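Local atomic coordinates of acyl-CoA dehydrogenase domain protein Tcur3483 (PDB entry 6WY9), a protein that binds the flavin cofactor FAD and, as a member of the acyl-CoA dehydrogenase family, probably oxidises a CH-CH group of its substrate. Residues 202-207 with 245-250; 210-215 with 234-239. All blocks are in the same frame, centred on the assembly; numbering follows the deposited sequence.

Interaction 1 (202-207 with 245-250); sequences GISIII and GEINGG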
loop_
_atom_site.group_PDB
_atom_site.type_symbol
_atom_site.label_atom_id
_atom_site.label_comp_id
_atom_site.label_asym_id
_atom_site.label_seq_id
_atom_site.Cartn_x
_atom_site.Cartn_y
_atom_site.Cartn_z
ATOM N N GLY A 202 -2.349 -8.107 39.430
ATOM C CA GLY A 202 -3.550 -8.421 40.183
ATOM C C GLY A 202 -4.360 -9.569 39.603
ATOM O O GLY A 202 -5.489 -9.821 40.029
ATOM N N ILE A 203 -3.774 -10.306 38.659
ATOM C CA ILE A 203 -4.501 -11.255 37.818
ATOM C C ILE A 203 -4.049 -12.669 38.140
ATOM O O ILE A 203 -2.859 -12.911 38.372
ATOM C CB ILE A 203 -4.262 -10.925 36.338
ATOM C CG1 ILE A 203 -4.859 -9.560 36.020
ATOM C CG2 ILE A 203 -4.865 -12.008 35.404
ATOM C CD1 ILE A 203 -4.357 -9.000 34.705
ATOM N N SER A 204 -4.993 -13.602 38.145
ATOM C CA SER A 204 -4.659 -15.018 38.179
ATOM C C SER A 204 -5.418 -15.763 37.086
ATOM O O SER A 204 -6.479 -15.328 36.625
ATOM C CB SER A 204 -4.966 -15.624 39.554
ATOM O OG SER A 204 -4.375 -14.849 40.585
ATOM N N ILE A 205 -4.832 -16.870 36.644
ATOM C CA ILE A 205 -5.498 -17.837 35.780
ATOM C C ILE A 205 -6.164 -18.891 36.662
ATOM O O ILE A 205 -5.514 -19.478 37.540
ATOM C CB ILE A 205 -4.480 -18.466 34.810
ATOM C CG1 ILE A 205 -3.993 -17.407 33.809
ATOM C CG2 ILE A 205 -5.037 -19.727 34.120
ATOM C CD1 ILE A 205 -5.066 -16.882 32.849
ATOM N N ILE A 206 -7.465 -19.115 36.462
ATOM C CA ILE A 206 -8.203 -20.142 37.200
ATOM C C ILE A 206 -8.964 -21.048 36.227
ATOM O O ILE A 206 -9.616 -20.562 35.291
ATOM C CB ILE A 206 -9.189 -19.533 38.220
ATOM C CG1 ILE A 206 -8.502 -18.445 39.044
ATOM C CG2 ILE A 206 -9.732 -20.639 39.120
ATOM C CD1 ILE A 206 -9.368 -17.860 40.220
ATOM N N ILE A 207 -8.906 -22.363 36.462
ATOM C CA ILE A 207 -9.630 -23.311 35.613
ATOM C C ILE A 207 -11.030 -23.504 36.181
ATOM O O ILE A 207 -11.195 -23.908 37.340
ATOM C CB ILE A 207 -8.890 -24.654 35.480
ATOM C CG1 ILE A 207 -7.469 -24.439 34.939
ATOM C CG2 ILE A 207 -9.688 -25.647 34.565
ATOM C CD1 ILE A 207 -6.661 -25.741 34.825
ATOM N N GLY A 245 -0.260 -21.663 38.399
ATOM C CA GLY A 245 0.803 -20.723 38.693
ATOM C C GLY A 245 0.592 -20.147 40.084
ATOM O O GLY A 245 -0.067 -20.753 40.925
ATOM N N GLU A 246 1.134 -18.953 40.311
ATOM C CA GLU A 246 0.982 -18.258 41.580
ATOM C C GLU A 246 -0.173 -17.266 41.523
ATOM O O GLU A 246 -0.463 -16.677 40.476
ATOM C CB GLU A 246 2.272 -17.531 41.959
ATOM C CG GLU A 246 3.258 -18.427 42.653
ATOM C CD GLU A 246 4.687 -18.069 42.335
ATOM O OE1 GLU A 246 4.909 -16.955 41.805
ATOM O OE2 GLU A 246 5.581 -18.906 42.608
ATOM N N ILE A 247 -0.838 -17.088 42.669
ATOM C CA ILE A 247 -1.921 -16.119 42.750
ATOM C C ILE A 247 -1.351 -14.732 42.500
ATOM O O ILE A 247 -0.282 -14.372 43.014
ATOM C CB ILE A 247 -2.648 -16.237 44.104
ATOM C CG1 ILE A 247 -3.412 -17.566 44.167
ATOM C CG2 ILE A 247 -3.613 -15.064 44.337
ATOM C CD1 ILE A 247 -3.888 -17.945 45.563
ATOM N N ASN A 248 -2.043 -13.963 41.663
ATOM C CA ASN A 248 -1.642 -12.644 41.190
ATOM C C ASN A 248 -0.482 -12.693 40.201
ATOM O O ASN A 248 -0.039 -11.620 39.749
ATOM C CB ASN A 248 -1.286 -11.709 42.344
ATOM C CG ASN A 248 -2.454 -11.485 43.264
ATOM O OD1 ASN A 248 -3.600 -11.420 42.813
ATOM N ND2 ASN A 248 -2.185 -11.383 44.554
ATOM N N GLY A 249 0.015 -13.885 39.842
ATOM C CA GLY A 249 1.079 -14.052 38.867
ATOM C C GLY A 249 0.572 -14.509 37.508
ATOM O O GLY A 249 1.324 -15.059 36.697
ATOM N N GLY A 250 -0.704 -14.244 37.223
ATOM C CA GLY A 250 -1.332 -14.792 36.039
ATOM C C GLY A 250 -0.880 -14.171 34.734
ATOM O O GLY A 250 -1.131 -14.746 33.670
#
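The carboxamide of Asn248 meets the Gly202 carbonyl through its oxygen end and not through its flat face, with Asn248 OD1 3.7 Å from Gly202 O. Both oxygens are hydrogen-bonded to the hydroxyl of Thr193, which also bonds Ser204 OG. Another flat group, the peptide carbonyl of Ile203, accepts a hydrogen bond from Gly250 N, 2.8 Å from Ile203 O, with the donor 37° out of the carbonyl plane. The hydroxyl of Ser204 supplies the second grip. With OG anti to the carbonyl carbon (chi1 -51°), it receives Asn248 N at 2.7 Å from Ser204 OG in a nearly straight bond (N-H...O angle 173°). Asn248 is the third residue of a type II turn from Glu246 to Gly249, closed by Gly249 N on Glu246 O at 2.9 Å. Gly250 runs so close to the strand, its CA 4.0 Å from Ser204 CA, that a beta carbon there would clash with Ser204 CA and Ile203 O. The bonds thus fasten the turn leading into helix 250-260 to the start of strand 203-209. That strand lies between strands 186-192 and 243-244, while Ile203 and Ile205 pack on Ile254 of the helix.

Interaction 2 (210-215 with 234-239); sequences TDAEGF and SGVRVP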
loop_
_atom_site.group_PDB
_atom_site.type_symbol
_atom_site.label_atom_id
_atom_site.label_comp_id
_atom_site.label_asym_id
_atom_site.label_seq_id
_atom_site.Cartn_x
_atom_site.Cartn_y
_atom_site.Cartn_z
ATOM N N THR A 210 -17.040 -26.194 32.998
ATOM C CA THR A 210 -18.186 -25.622 32.306
ATOM C C THR A 210 -19.501 -26.181 32.815
ATOM O O THR A 210 -20.557 -25.684 32.413
ATOM C CB THR A 210 -18.078 -25.826 30.775
ATOM O OG1 THR A 210 -17.845 -27.211 30.439
ATOM C CG2 THR A 210 -16.961 -24.971 30.225
ATOM N N ASP A 211 -19.470 -27.183 33.683
ATOM C CA ASP A 211 -20.676 -27.629 34.370
ATOM C C ASP A 211 -20.839 -26.978 35.738
ATOM O O ASP A 211 -21.813 -27.270 36.437
ATOM C CB ASP A 211 -20.666 -29.150 34.527
ATOM C CG ASP A 211 -19.467 -29.638 35.305
ATOM O OD1 ASP A 211 -18.679 -28.794 35.789
ATOM O OD2 ASP A 211 -19.303 -30.863 35.426
ATOM N N ALA A 212 -19.902 -26.125 36.144
ATOM C CA ALA A 212 -20.020 -25.446 37.426
ATOM C C ALA A 212 -21.354 -24.726 37.519
ATOM O O ALA A 212 -21.881 -24.216 36.526
ATOM C CB ALA A 212 -18.879 -24.441 37.613
ATOM N N GLU A 213 -21.912 -24.725 38.719
ATOM C CA GLU A 213 -23.105 -23.950 39.012
ATOM C C GLU A 213 -22.773 -22.464 38.988
ATOM O O GLU A 213 -21.776 -22.027 39.567
ATOM C CB GLU A 213 -23.663 -24.357 40.382
ATOM C CG GLU A 213 -24.831 -23.515 40.859
ATOM C CD GLU A 213 -25.453 -24.035 42.152
ATOM O OE1 GLU A 213 -26.694 -24.178 42.202
ATOM O OE2 GLU A 213 -24.701 -24.310 43.112
ATOM N N GLY A 214 -23.629 -21.681 38.351
ATOM C CA GLY A 214 -23.334 -20.289 38.087
ATOM C C GLY A 214 -22.628 -20.015 36.761
ATOM O O GLY A 214 -22.463 -18.839 36.394
ATOM N N PHE A 215 -22.196 -21.041 36.029
ATOM C CA PHE A 215 -21.621 -20.800 34.709
ATOM C C PHE A 215 -22.700 -20.907 33.640
ATOM O O PHE A 215 -23.550 -21.790 33.692
ATOM C CB PHE A 215 -20.489 -21.779 34.395
ATOM C CG PHE A 215 -19.999 -21.694 32.966
ATOM C CD1 PHE A 215 -19.089 -20.706 32.578
ATOM C CD2 PHE A 215 -20.457 -22.582 32.005
ATOM C CE1 PHE A 215 -18.640 -20.620 31.257
ATOM C CE2 PHE A 215 -20.010 -22.484 30.679
ATOM C CZ PHE A 215 -19.102 -21.517 30.314
ATOM N N SER A 234 -21.495 -16.320 37.781
ATOM C CA SER A 234 -22.319 -15.733 38.826
ATOM C C SER A 234 -22.153 -16.596 40.072
ATOM O O SER A 234 -22.760 -17.666 40.176
ATOM C CB SER A 234 -23.764 -15.655 38.364
ATOM O OG SER A 234 -24.523 -14.929 39.298
ATOM N N GLY A 235 -21.294 -16.155 40.990
ATOM C CA GLY A 235 -21.064 -16.902 42.212
ATOM C C GLY A 235 -20.403 -18.235 41.998
ATOM O O GLY A 235 -20.468 -19.094 42.878
ATOM N N VAL A 236 -19.760 -18.439 40.847
ATOM C CA VAL A 236 -19.137 -19.728 40.571
ATOM C C VAL A 236 -18.053 -20.009 41.599
ATOM O O VAL A 236 -17.221 -19.147 41.904
ATOM C CB VAL A 236 -18.545 -19.766 39.158
ATOM C CG1 VAL A 236 -17.868 -21.109 38.930
ATOM C CG2 VAL A 236 -19.619 -19.503 38.119
ATOM N N ARG A 237 -18.023 -21.238 42.100
ATOM C CA ARG A 237 -17.107 -21.615 43.165
ATOM C C ARG A 237 -16.145 -22.687 42.672
ATOM O O ARG A 237 -16.575 -23.714 42.133
ATOM C CB ARG A 237 -17.900 -22.093 44.392
ATOM C CG ARG A 237 -19.061 -21.154 44.728
ATOM C CD ARG A 237 -19.687 -21.452 46.079
ATOM N NE ARG A 237 -18.722 -21.331 47.168
ATOM C CZ ARG A 237 -18.679 -20.318 48.026
ATOM N NH1 ARG A 237 -19.556 -19.328 47.929
ATOM N NH2 ARG A 237 -17.762 -20.306 48.980
ATOM N N VAL A 238 -14.853 -22.463 42.888
ATOM C CA VAL A 238 -13.807 -23.366 42.405
ATOM C C VAL A 238 -12.767 -23.526 43.507
ATOM O O VAL A 238 -12.396 -22.531 44.144
ATOM C CB VAL A 238 -13.171 -22.827 41.105
ATOM C CG1 VAL A 238 -12.142 -23.804 40.534
ATOM C CG2 VAL A 238 -14.240 -22.570 40.067
ATOM N N PRO A 239 -12.275 -24.735 43.776
ATOM C CA PRO A 239 -11.229 -24.880 44.797
ATOM C C PRO A 239 -10.006 -24.051 44.437
ATOM O O PRO A 239 -9.697 -23.837 43.258
ATOM C CB PRO A 239 -10.916 -26.386 44.789
ATOM C CG PRO A 239 -11.515 -26.916 43.574
ATOM C CD PRO A 239 -12.659 -26.028 43.196
#
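At the type II turn from Ala212 to Phe215, one backbone hydrogen bond joins the segments, Ser234 N to Gly214 O at 3.0 Å, with the donor tilted 31° from the carbonyl plane. Val236 carries the side-chain part of the contact and divides its two methyls over the turn. CG1, anti to the backbone N (chi1 178°), reaches Ala212 CB at 3.7 Å, whereas Val236 CG2 presses against the peptide that follows Gly214, only 3.3 Å from Gly214 C. The same Val236 CG2 lies 3.6 Å from Glu213 O and more loosely meets the beta carbon of Phe215. Replacing Val236 by an alanine would probably leave the Ala212 methyl without its apolar mate and open a gap beside the Gly214 carbonyl.

Gly214 is the third residue of the turn, and its positive phi of 90° suits a residue without a side chain; a beta carbon would also run into Ser234 O. Instead, Gly214 CA makes a CA-H...O contact of 3.4 Å with Ser234 O. The turn is closed by Phe215 N on Ala212 O.

The chain turns a corner at Ser234 and Gly235, where Gly235 N is hydrogen-bonded to Asp172 OD1, before the backbone of Val236 is hydrogen-bonded to that of Ile171 in strand 168-176. Phe215 meets the ring of Tyr233 and packs on Ile187 of strand 186-192. The contact joins the connection from strand 203-209 to strand 215-221 to the bend in strand 227-239, at the surface of the beta domain.

How the interactions relate
Both contacts involve strand 203-209 or the loop that follows it, and interaction 2 falls within the part of the chain that interaction 1 brackets. Their centres are about 17 Å apart, yet the segments touch where Val238 CG1 lies 3.3 Å from Ile207 O and 4.2 Å from Ile206 CG2, a point where the two sheets meet. Interaction 1 comes closer to a residue of the FAD site: the side chain of Ile205 is about 4 Å from that of Tyr146, which binds FAD, and about 10 Å from the bound dihydroflavine-adenine dinucleotide. In interaction 2 the side chain of Phe215 is about 11 Å from the cofactor. Neither contact includes a cofactor-binding residue; both belong to the surrounding beta framework.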